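Local coordinates for protein rhamnosidase B (PDB 2OKX) that hydrolyses terminal alpha-L-rhamnosyl residues from glycosides, as a family 78 glycoside hydrolase, at residues 65-70 and 613-618; 600-605 and 647-652. All coordinates share one frame; numbering follows the deposited sequence.

Interaction 1 (65-70 and 613-618); sequences RSWPKE and LYLDQV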
loop_
_atom_site.group_PDB
_atom_site.type_symbol
_atom_site.label_atom_id
_atom_site.label_comp_id
_atom_site.label_asym_id
_atom_site.label_seq_id
_atom_site.Cartn_x
_atom_site.Cartn_y
_atom_site.Cartn_z
ATOM N N ARG A 65 -7.459 9.585 -4.390
ATOM C CA ARG A 65 -6.387 10.331 -3.740
ATOM C C ARG A 65 -6.017 11.566 -4.556
ATOM O O ARG A 65 -5.931 11.510 -5.787
ATOM C CB ARG A 65 -5.167 9.432 -3.500
ATOM C CG ARG A 65 -4.442 8.942 -4.742
ATOM C CD ARG A 65 -3.564 7.741 -4.384
ATOM N NE ARG A 65 -4.378 6.550 -4.129
ATOM C CZ ARG A 65 -3.955 5.470 -3.480
ATOM N NH1 ARG A 65 -2.717 5.422 -3.004
ATOM N NH2 ARG A 65 -4.768 4.428 -3.319
ATOM N N SER A 66 -5.811 12.684 -3.864
ATOM C CA SER A 66 -5.488 13.947 -4.529
ATOM C C SER A 66 -4.444 14.803 -3.824
ATOM O O SER A 66 -4.127 14.593 -2.654
ATOM C CB SER A 66 -6.737 14.833 -4.635
ATOM O OG SER A 66 -7.915 14.108 -4.908
ATOM N N TRP A 67 -3.910 15.767 -4.570
ATOM C CA TRP A 67 -3.006 16.763 -4.008
ATOM C C TRP A 67 -4.099 17.777 -3.659
ATOM O O TRP A 67 -4.959 18.070 -4.495
ATOM C CB TRP A 67 -2.090 17.391 -5.067
ATOM C CG TRP A 67 -1.031 16.503 -5.639
ATOM C CD1 TRP A 67 -1.024 15.927 -6.880
ATOM C CD2 TRP A 67 0.206 16.133 -5.017
ATOM N NE1 TRP A 67 0.143 15.225 -7.069
ATOM C CE2 TRP A 67 0.915 15.333 -5.943
ATOM C CE3 TRP A 67 0.785 16.397 -3.768
ATOM C CZ2 TRP A 67 2.176 14.798 -5.660
ATOM C CZ3 TRP A 67 2.039 15.865 -3.486
ATOM C CH2 TRP A 67 2.721 15.074 -4.432
ATOM N N PRO A 68 -4.112 18.300 -2.426
ATOM C CA PRO A 68 -5.157 19.271 -2.080
ATOM C C PRO A 68 -5.356 20.403 -3.095
ATOM O O PRO A 68 -6.464 20.917 -3.240
ATOM C CB PRO A 68 -4.705 19.775 -0.716
ATOM C CG PRO A 68 -4.116 18.530 -0.108
ATOM C CD PRO A 68 -3.290 17.964 -1.251
ATOM N N LYS A 69 -4.288 20.776 -3.797
ATOM C CA LYS A 69 -4.347 21.849 -4.791
ATOM C C LYS A 69 -5.304 21.489 -5.930
ATOM O O LYS A 69 -5.858 22.367 -6.596
ATOM C CB LYS A 69 -2.951 22.118 -5.366
ATOM C CG LYS A 69 -2.448 21.010 -6.283
ATOM C CD LYS A 69 -1.067 21.301 -6.862
ATOM C CE LYS A 69 0.031 21.090 -5.839
ATOM N NZ LYS A 69 1.380 21.147 -6.470
ATOM N N GLU A 70 -5.484 20.192 -6.156
ATOM C CA GLU A 70 -6.381 19.712 -7.200
ATOM C C GLU A 70 -7.195 18.564 -6.612
ATOM O O GLU A 70 -6.983 17.391 -6.938
ATOM C CB GLU A 70 -5.581 19.253 -8.422
ATOM C CG GLU A 70 -4.673 20.343 -8.989
ATOM C CD GLU A 70 -4.037 19.971 -10.315
ATOM O OE1 GLU A 70 -3.408 18.896 -10.403
ATOM O OE2 GLU A 70 -4.158 20.764 -11.273
ATOM N N LEU A 613 12.875 16.818 -8.985
ATOM C CA LEU A 613 13.301 15.437 -9.194
ATOM C C LEU A 613 12.107 14.484 -9.076
ATOM O O LEU A 613 12.196 13.312 -9.451
ATOM C CB LEU A 613 14.384 15.058 -8.179
ATOM C CG LEU A 613 15.652 15.924 -8.192
ATOM C CD1 LEU A 613 16.640 15.394 -7.163
ATOM C CD2 LEU A 613 16.276 15.921 -9.587
ATOM N N TYR A 614 11.003 15.010 -8.547
ATOM C CA TYR A 614 9.741 14.284 -8.376
ATOM C C TYR A 614 9.741 13.197 -7.303
ATOM O O TYR A 614 10.689 12.420 -7.185
ATOM C CB TYR A 614 9.288 13.698 -9.723
ATOM C CG TYR A 614 8.998 14.748 -10.788
ATOM C CD1 TYR A 614 8.762 14.379 -12.113
ATOM C CD2 TYR A 614 8.970 16.109 -10.472
ATOM C CE1 TYR A 614 8.505 15.340 -13.098
ATOM C CE2 TYR A 614 8.716 17.075 -11.444
ATOM C CZ TYR A 614 8.485 16.687 -12.753
ATOM O OH TYR A 614 8.238 17.647 -13.712
ATOM N N LEU A 615 8.658 13.152 -6.527
ATOM C CA LEU A 615 8.499 12.178 -5.445
ATOM C C LEU A 615 8.348 10.745 -5.942
ATOM O O LEU A 615 7.779 10.508 -7.007
ATOM C CB LEU A 615 7.296 12.551 -4.573
ATOM C CG LEU A 615 7.595 13.400 -3.331
ATOM C CD1 LEU A 615 8.472 14.583 -3.707
ATOM C CD2 LEU A 615 6.293 13.866 -2.696
ATOM N N ASP A 616 8.858 9.797 -5.157
ATOM C CA ASP A 616 8.804 8.383 -5.513
ATOM C C ASP A 616 7.440 7.729 -5.267
ATOM O O ASP A 616 7.199 6.603 -5.701
ATOM C CB ASP A 616 9.933 7.620 -4.801
ATOM C CG ASP A 616 10.055 7.975 -3.326
ATOM O OD1 ASP A 616 11.179 7.862 -2.787
ATOM O OD2 ASP A 616 9.039 8.351 -2.706
ATOM N N GLN A 617 6.559 8.437 -4.562
ATOM C CA GLN A 617 5.190 7.985 -4.312
ATOM C C GLN A 617 4.339 9.248 -4.166
ATOM O O GLN A 617 4.769 10.220 -3.544
ATOM C CB GLN A 617 5.086 7.071 -3.070
ATOM C CG GLN A 617 6.126 7.274 -1.978
ATOM C CD GLN A 617 5.826 8.464 -1.091
ATOM O OE1 GLN A 617 4.794 8.509 -0.416
ATOM N NE2 GLN A 617 6.731 9.434 -1.085
ATOM N N VAL A 618 3.152 9.243 -4.773
ATOM C CA VAL A 618 2.266 10.408 -4.755
ATOM C C VAL A 618 0.779 10.029 -4.784
ATOM O O VAL A 618 0.430 8.895 -5.115
ATOM C CB VAL A 618 2.529 11.305 -5.993
ATOM C CG1 VAL A 618 3.987 11.736 -6.039
ATOM C CG2 VAL A 618 2.167 10.540 -7.273
HETATM O O HOH W 1 -0.349 7.279 -2.787
#
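W67 reaches across to V618 and L615 with the far end of its indole. From CB outward, CG sits beside the backbone N and anti to the carbonyl carbon (chi1 -70°), and this sends the ring over to the other segment. On the five-membered ring, NE1 is taken up by the carbonyl O of L603 through a hydrogen bond. Next comes the benzo end. CZ2 makes the tightest approach, 3.5 Å from V618 CB, and V618 CG1 lies nearly as close at 3.6 Å from the same CZ2. CH2 also feels V618 CG1, and at the ring edge, near its plane, it has L615 CD2 4.2 Å away. The contact thus joins a loop of the N-terminal beta domain, between strands 57-62 and 70-77, to a loop of the catalytic (alpha/alpha)6 barrel, between helices 595-603 and 627-644. Within the first of these loops W67 to E70 form a type I turn, closed by E70 N to W67 O at 2.7 Å. A water bridge lies beyond the ring's contact with V618: R65 NH1 donates to a water 3.0 Å off, in the guanidinium plane, and that water donates to V618 O at 2.9 Å. Salt bridges from NE to D563 and from NH2 to E562 probably hold the rotation of the same guanidinium. On the barrel side Q617 NE2 gives a hydrogen bond to D616 OD2 (3.0 Å, 156°), with the carboxylate oxygen close to the amide plane.

Interaction 2 (600-605 and 647-652); sequences CLNLVP and EAFAAR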
loop_
_atom_site.group_PDB
_atom_site.type_symbol
_atom_site.label_atom_id
_atom_site.label_comp_id
_atom_site.label_asym_id
_atom_site.label_seq_id
_atom_site.Cartn_x
_atom_site.Cartn_y
_atom_site.Cartn_z
ATOM N N CYS A 600 -2.384 7.976 -13.103
ATOM C CA CYS A 600 -1.180 7.860 -12.292
ATOM C C CYS A 600 -0.030 8.693 -12.841
ATOM O O CYS A 600 0.661 9.376 -12.083
ATOM C CB CYS A 600 -0.756 6.393 -12.180
ATOM S SG CYS A 600 -1.905 5.403 -11.182
ATOM N N LEU A 601 0.177 8.632 -14.153
ATOM C CA LEU A 601 1.252 9.392 -14.777
ATOM C C LEU A 601 1.048 10.895 -14.571
ATOM O O LEU A 601 2.011 11.635 -14.372
ATOM C CB LEU A 601 1.326 9.075 -16.274
ATOM C CG LEU A 601 1.600 7.614 -16.652
ATOM C CD1 LEU A 601 1.610 7.475 -18.165
ATOM C CD2 LEU A 601 2.925 7.159 -16.066
ATOM N N ASN A 602 -0.206 11.336 -14.614
ATOM C CA ASN A 602 -0.533 12.750 -14.438
ATOM C C ASN A 602 -0.357 13.250 -13.003
ATOM O O ASN A 602 -0.166 14.444 -12.782
ATOM C CB ASN A 602 -1.975 13.024 -14.892
ATOM C CG ASN A 602 -2.128 13.030 -16.407
ATOM O OD1 ASN A 602 -3.235 12.886 -16.929
ATOM N ND2 ASN A 602 -1.021 13.210 -17.115
ATOM N N LEU A 603 -0.422 12.346 -12.030
ATOM C CA LEU A 603 -0.277 12.739 -10.627
ATOM C C LEU A 603 1.162 13.056 -10.218
ATOM O O LEU A 603 1.394 13.872 -9.320
ATOM C CB LEU A 603 -0.822 11.640 -9.704
ATOM C CG LEU A 603 -2.342 11.507 -9.558
ATOM C CD1 LEU A 603 -2.687 10.244 -8.764
ATOM C CD2 LEU A 603 -2.892 12.742 -8.850
ATOM N N VAL A 604 2.126 12.425 -10.882
ATOM C CA VAL A 604 3.531 12.621 -10.541
ATOM C C VAL A 604 4.049 14.059 -10.637
ATOM O O VAL A 604 4.715 14.536 -9.719
ATOM C CB VAL A 604 4.435 11.690 -11.384
ATOM C CG1 VAL A 604 5.900 11.903 -11.017
ATOM C CG2 VAL A 604 4.039 10.233 -11.138
ATOM N N PRO A 605 3.759 14.768 -11.742
ATOM C CA PRO A 605 4.239 16.150 -11.868
ATOM C C PRO A 605 3.710 17.078 -10.774
ATOM O O PRO A 605 4.223 18.182 -10.582
ATOM C CB PRO A 605 3.755 16.559 -13.257
ATOM C CG PRO A 605 3.794 15.262 -14.013
ATOM C CD PRO A 605 3.178 14.301 -13.014
ATOM N N GLU A 647 -1.066 10.944 -28.876
ATOM C CA GLU A 647 -0.140 12.055 -29.064
ATOM C C GLU A 647 -0.490 13.261 -28.201
ATOM O O GLU A 647 0.397 13.991 -27.760
ATOM C CB GLU A 647 -0.105 12.467 -30.541
ATOM C CG GLU A 647 0.739 11.545 -31.413
ATOM C CD GLU A 647 0.683 11.910 -32.887
ATOM O OE1 GLU A 647 1.549 11.434 -33.652
ATOM O OE2 GLU A 647 -0.232 12.663 -33.284
ATOM N N ALA A 648 -1.781 13.469 -27.963
ATOM C CA ALA A 648 -2.235 14.587 -27.146
ATOM C C ALA A 648 -1.640 14.484 -25.749
ATOM O O ALA A 648 -1.204 15.484 -25.175
ATOM C CB ALA A 648 -3.754 14.602 -27.072
ATOM N N PHE A 649 -1.624 13.275 -25.196
ATOM C CA PHE A 649 -1.061 13.082 -23.868
ATOM C C PHE A 649 0.437 13.356 -23.882
ATOM O O PHE A 649 0.967 13.971 -22.960
ATOM C CB PHE A 649 -1.321 11.656 -23.357
ATOM C CG PHE A 649 -0.418 11.256 -22.221
ATOM C CD1 PHE A 649 0.764 10.565 -22.467
ATOM C CD2 PHE A 649 -0.714 11.632 -20.917
ATOM C CE1 PHE A 649 1.641 10.260 -21.430
ATOM C CE2 PHE A 649 0.155 11.335 -19.876
ATOM C CZ PHE A 649 1.338 10.648 -20.134
ATOM N N ALA A 650 1.120 12.894 -24.925
ATOM C CA ALA A 650 2.559 13.100 -25.038
ATOM C C ALA A 650 2.883 14.589 -24.989
ATOM O O ALA A 650 3.841 15.009 -24.340
ATOM C CB ALA A 650 3.076 12.496 -26.338
ATOM N N ALA A 651 2.071 15.383 -25.682
ATOM C CA ALA A 651 2.256 16.828 -25.725
ATOM C C ALA A 651 2.018 17.440 -24.347
ATOM O O ALA A 651 2.762 18.322 -23.915
ATOM C CB ALA A 651 1.299 17.444 -26.747
ATOM N N ARG A 652 0.983 16.965 -23.661
ATOM C CA ARG A 652 0.656 17.472 -22.333
ATOM C C ARG A 652 1.718 17.133 -21.298
ATOM O O ARG A 652 2.010 17.939 -20.416
ATOM C CB ARG A 652 -0.683 16.906 -21.842
ATOM C CG ARG A 652 -1.911 17.369 -22.609
ATOM C CD ARG A 652 -3.172 17.059 -21.815
ATOM N NE ARG A 652 -3.365 15.625 -21.603
ATOM C CZ ARG A 652 -3.951 14.811 -22.477
ATOM N NH1 ARG A 652 -4.081 13.520 -22.203
ATOM N NH2 ARG A 652 -4.422 15.293 -23.621
HETATM O O HOH W 2 -2.043 14.968 -19.376
#
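Two helical segments bring L601 and N602 opposite F649, their backbones no nearer than the 9.3 Å between the CA atoms of N602 and R652, so side chains do all the touching between them. Segment 600-605 lies at the C-terminal end of a helix and runs into a 3-10 segment that continues past P605. Segment 647-652 is the first stretch of helix 647-665, with A651 N and R652 N bonded to E647 O and A648 O. F649 spans the distance between them. Its CG lies anti to the backbone N (chi1 162°), which aims the ring at the other helix. The far corner, CZ, meets L601 CD1 at 3.7 Å, the two side chains crossing at about a right angle. On another side of the ring N602 lies alongside: ND2 is at the edge, in the ring plane, 3.5 Å from F649 CE2, and the amide is turned 38° from that plane. ND2 also gives a weak hydrogen bond to a water, which accepts a firmer one from R652 NE at 2.7 Å. R652 folds back over its own helix, with A648 O and F649 CA against one face of the guanidinium, near its rim, while NH1 makes a salt bridge to E598. Y640 of helix 627-644 meets the F649 ring edge-to-face. Cutting the ring back to the methyl of an alanine here would probably open a gap between the helices, taking from L601 CD1 and the Y640 ring their contact with F649 and leaving the N602 amide freer to turn. Such interhelical packing round an aromatic ring joins helices of the (alpha/alpha)6 barrel, the catalytic fold of this rhamnosidase family.

From the N terminus, the chain first lays down 65-70 in the beta domain, runs through the other beta domains, and enters the helical barrel. Helix 595-603 then supplies 600-605 before the following loop, 613-618, returns to 65-70, so interaction 1 closes a loop of more than 540 residues. Interaction 2 closes only after helix 627-644, when 647-652 comes back to 600-605. The two therefore cross, their segments alternating along the sequence. Interaction 1 ties together two domains far apart in sequence; interaction 2 works inside the barrel. Their centres lie 14 Å apart, and they meet at the W67–L603 bond and also where Y614 CD1 packs on V604 CG1, at 3.9 Å.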